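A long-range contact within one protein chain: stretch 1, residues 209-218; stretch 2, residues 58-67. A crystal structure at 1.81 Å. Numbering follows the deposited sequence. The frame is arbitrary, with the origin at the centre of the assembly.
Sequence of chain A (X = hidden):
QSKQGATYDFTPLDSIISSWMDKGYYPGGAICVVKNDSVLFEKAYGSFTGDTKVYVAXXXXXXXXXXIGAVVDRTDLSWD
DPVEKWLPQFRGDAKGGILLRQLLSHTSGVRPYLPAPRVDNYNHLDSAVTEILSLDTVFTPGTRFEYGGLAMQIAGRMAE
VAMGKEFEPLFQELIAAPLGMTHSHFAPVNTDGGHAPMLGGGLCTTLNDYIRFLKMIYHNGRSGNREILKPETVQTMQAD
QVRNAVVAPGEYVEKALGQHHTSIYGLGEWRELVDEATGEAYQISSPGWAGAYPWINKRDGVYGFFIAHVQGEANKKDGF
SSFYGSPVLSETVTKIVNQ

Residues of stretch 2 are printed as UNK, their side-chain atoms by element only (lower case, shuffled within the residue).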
# COMPACT_ATOMS: atom_id res chain seq x y z
N ASP A 209 -6.48 13.59 2.39
CA ASP A 209 -5.34 13.38 1.52
C ASP A 209 -5.44 12.07 0.76
O ASP A 209 -5.25 12.04 -0.46
CB ASP A 209 -4.03 13.43 2.30
CG ASP A 209 -3.55 14.84 2.55
OD1 ASP A 209 -4.31 15.83 2.28
OD2 ASP A 209 -2.40 14.95 3.01
N TYR A 210 -5.70 10.96 1.46
CA TYR A 210 -5.61 9.66 0.80
C TYR A 210 -6.77 9.44 -0.19
O TYR A 210 -6.61 8.78 -1.21
CB TYR A 210 -5.58 8.52 1.86
CG TYR A 210 -4.92 7.25 1.39
CD1 TYR A 210 -5.57 6.38 0.52
CD2 TYR A 210 -3.66 6.88 1.85
CE1 TYR A 210 -5.00 5.19 0.13
CE2 TYR A 210 -3.06 5.71 1.41
CZ TYR A 210 -3.72 4.87 0.55
OH TYR A 210 -3.12 3.73 0.09
N ILE A 211 -7.92 10.03 0.10
CA ILE A 211 -9.04 9.99 -0.85
C ILE A 211 -8.64 10.66 -2.19
O ILE A 211 -9.07 10.20 -3.23
CB ILE A 211 -10.30 10.64 -0.21
CG1 ILE A 211 -11.00 9.62 0.71
CG2 ILE A 211 -11.32 11.08 -1.25
CD1 ILE A 211 -11.70 8.47 -0.04
N ARG A 212 -7.86 11.74 -2.15
CA ARG A 212 -7.38 12.36 -3.39
C ARG A 212 -6.51 11.43 -4.20
O ARG A 212 -6.64 11.36 -5.45
CB ARG A 212 -6.62 13.68 -3.13
CG ARG A 212 -7.46 14.77 -2.48
CD ARG A 212 -6.57 15.84 -1.85
NE ARG A 212 -7.38 16.92 -1.32
CZ ARG A 212 -7.70 18.01 -1.98
NH1 ARG A 212 -7.22 18.23 -3.18
NH2 ARG A 212 -8.49 18.90 -1.42
N PHE A 213 -5.63 10.71 -3.51
CA PHE A 213 -4.80 9.68 -4.12
C PHE A 213 -5.62 8.58 -4.81
O PHE A 213 -5.35 8.24 -5.96
CB PHE A 213 -3.88 9.03 -3.05
CG PHE A 213 -3.10 7.86 -3.56
CD1 PHE A 213 -2.03 8.05 -4.41
CD2 PHE A 213 -3.50 6.55 -3.28
CE1 PHE A 213 -1.33 6.97 -4.94
CE2 PHE A 213 -2.81 5.46 -3.80
CZ PHE A 213 -1.72 5.66 -4.64
N LEU A 214 -6.60 8.03 -4.09
CA LEU A 214 -7.45 6.94 -4.61
C LEU A 214 -8.28 7.39 -5.84
O LEU A 214 -8.39 6.66 -6.83
CB LEU A 214 -8.36 6.41 -3.52
CG LEU A 214 -7.72 5.50 -2.46
CD1 LEU A 214 -8.73 5.22 -1.36
CD2 LEU A 214 -7.19 4.22 -3.07
N LYS A 215 -8.77 8.63 -5.80
CA LYS A 215 -9.49 9.20 -6.95
C LYS A 215 -8.60 9.19 -8.20
O LYS A 215 -9.03 8.77 -9.28
CB LYS A 215 -9.95 10.63 -6.64
CG LYS A 215 -10.81 11.27 -7.73
CD LYS A 215 -11.12 12.74 -7.46
CE LYS A 215 -11.99 13.30 -8.60
NZ LYS A 215 -12.29 14.74 -8.41
N MSE A 216 -7.36 9.65 -8.05
CA MSE A 216 -6.38 9.58 -9.12
C MSE A 216 -6.21 8.19 -9.65
O MSE A 216 -6.18 7.98 -10.86
CB MSE A 216 -5.05 10.18 -8.64
CG MSE A 216 -4.01 10.27 -9.77
SE MSE A 216 -2.86 8.67 -9.83
CE MSE A 216 -1.95 8.85 -8.09
N ILE A 217 -6.01 7.20 -8.77
CA ILE A 217 -5.83 5.83 -9.20
C ILE A 217 -7.08 5.32 -9.92
O ILE A 217 -6.98 4.60 -10.92
CB ILE A 217 -5.48 4.91 -7.99
CG1 ILE A 217 -4.11 5.28 -7.43
CG2 ILE A 217 -5.44 3.46 -8.38
CD1 ILE A 217 -2.93 5.00 -8.34
N TYR A 218 -8.24 5.62 -9.35
CA TYR A 218 -9.53 5.19 -9.89
C TYR A 218 -9.75 5.72 -11.32
O TYR A 218 -10.38 5.05 -12.13
CB TYR A 218 -10.69 5.66 -8.99
CG TYR A 218 -12.04 5.16 -9.50
CD1 TYR A 218 -12.45 3.86 -9.23
CD2 TYR A 218 -12.89 5.97 -10.26
CE1 TYR A 218 -13.65 3.36 -9.72
CE2 TYR A 218 -14.11 5.49 -10.72
CZ TYR A 218 -14.47 4.17 -10.44
OH TYR A 218 -15.66 3.64 -10.85
N UNK A 58 1.22 0.03 6.31
CA UNK A 58 1.28 -0.50 4.95
C UNK A 58 0.29 0.11 3.99
O UNK A 58 0.40 -0.15 2.79
o UNK A 58 2.21 -2.58 5.61
c UNK A 58 1.13 -2.01 4.92
N UNK A 59 -0.65 0.92 4.46
CA UNK A 59 -1.45 1.69 3.50
C UNK A 59 -0.60 2.56 2.59
O UNK A 59 -0.98 2.84 1.45
c UNK A 59 -2.55 2.48 4.19
N UNK A 60 0.59 2.92 3.07
CA UNK A 60 1.55 3.66 2.24
C UNK A 60 2.25 2.90 1.13
O UNK A 60 2.82 3.55 0.25
N UNK A 61 2.19 1.56 1.11
CA UNK A 61 2.85 0.81 0.03
C UNK A 61 2.27 1.19 -1.33
O UNK A 61 3.01 1.31 -2.30
c UNK A 61 3.73 -1.23 1.32
c UNK A 61 2.78 -0.71 0.26
c UNK A 61 4.72 -3.32 2.40
n UNK A 61 4.46 -3.05 3.83
c UNK A 61 3.69 -2.76 1.43
N UNK A 62 0.96 1.38 -1.37
CA UNK A 62 0.26 1.76 -2.60
C UNK A 62 0.77 3.11 -3.10
O UNK A 62 1.06 3.28 -4.26
c UNK A 62 -5.26 1.06 -5.29
c UNK A 62 -6.13 0.80 -4.28
c UNK A 62 -1.75 1.77 -4.93
c UNK A 62 -5.73 0.88 -2.91
n UNK A 62 -2.84 1.53 -5.74
c UNK A 62 -1.24 1.81 -2.35
c UNK A 62 -3.94 1.33 -4.94
c UNK A 62 -2.12 1.68 -3.59
c UNK A 62 -4.44 1.20 -2.57
c UNK A 62 -3.51 1.40 -3.58
N UNK A 63 0.82 4.07 -2.19
CA UNK A 63 1.32 5.42 -2.50
C UNK A 63 2.80 5.39 -2.89
O UNK A 63 3.21 6.05 -3.83
c UNK A 63 -0.38 6.42 -0.94
c UNK A 63 1.62 7.79 -1.67
c UNK A 63 1.09 6.39 -1.32
N UNK A 64 3.60 4.59 -2.20
CA UNK A 64 5.04 4.52 -2.54
C UNK A 64 5.29 3.91 -3.91
O UNK A 64 6.13 4.40 -4.69
c UNK A 64 5.78 3.76 -1.46
N UNK A 65 4.53 2.87 -4.26
CA UNK A 65 4.59 2.31 -5.61
C UNK A 65 4.20 3.37 -6.67
O UNK A 65 4.79 3.41 -7.76
c UNK A 65 3.67 1.11 -5.71
N UNK A 66 3.22 4.20 -6.35
CA UNK A 66 2.83 5.32 -7.25
C UNK A 66 3.95 6.37 -7.44
O UNK A 66 4.14 6.88 -8.55
c UNK A 66 1.56 5.98 -6.78
N UNK A 67 4.73 6.67 -6.39
CA UNK A 67 5.85 7.60 -6.53
C UNK A 67 6.88 7.00 -7.50
O UNK A 67 7.35 7.67 -8.43
c UNK A 67 6.50 7.90 -5.17
c UNK A 67 5.52 8.58 -4.23
c UNK A 67 7.74 8.77 -5.34

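Position 58 carries one carbon and then one oxygen, the short hydroxyl side chain of serine. S58 lies out of reach of stretch 1, and its hydroxyl is hydrogen-bonded elsewhere in the structure.

Position 59 has a single side-chain carbon, its CB, 4.3 Å from CE2 of Y210; this is alanine. The backbone of A59 matters more: OH of Y210 donates a hydrogen bond to A59 O over 2.7 Å, and the small methyl leaves room for the tyrosine ring beside it.

Position 60 has no side-chain atoms and is glycine. A CB on G60 would point away from stretch 1, so the contact does not explain the absence of one.

At position 61 four carbons run in a row to a nitrogen, which identifies lysine. K61 points away from stretch 1, and its amino group is hydrogen-bonded elsewhere in the structure.

Position 62 bears one carbon leading to fused five- and six-membered rings of eight carbons and one nitrogen. The side chain points toward stretch 1 and sits among Y210, F213, L214 and I217, four residues spread over about two turns of the helix; a broad indole suits this hole, and the residue is tryptophan. L214 CD2 lies over the six-membered ring, 3.6 Å from W62 CZ3, while F213 turns its edge toward the five-membered ring, with the planes at 83°. I217 CG2 comes within 3.9 Å of W62 CZ2.

Position 63 has three carbons, one carrying the other two. One methyl lies over a face of the F213 ring and beside Y210, so a compact branched side chain serves both aromatics: valine. In this CH-pi contact V63 CG2 is 3.8 Å from the F213 ring centroid, 7° off the ring normal; V63 CG2 is also 3.6 Å from Y210 CE2.

Positions 64 and 65 each have one carbon, hence alanine; neither A64 nor A65 touches stretch 1.

Position 66 again has a single carbon, pointing toward stretch 1. Its CB meets the edge of the F213 ring, 3.6 Å from F213 CE1, where a small methyl fits closely: alanine, A66.

Position 67 repeats the three-carbon branched pattern of valine, but V67 makes no contact.

The contact works by packing two helices whose axes approach to 11.4 Å and cross at 56°. That wide separation is filled by large side chains: the W62 indole enters a hole on stretch 1, and the F213 ring reaches back to W62, V63 and A66. The Y210 hydrogen bond satisfies a buried hydroxyl at one end of this largely apolar interface, which buries 399 Å² in total.

Stretch 2, residues 58-67: SAGKWVAAAV
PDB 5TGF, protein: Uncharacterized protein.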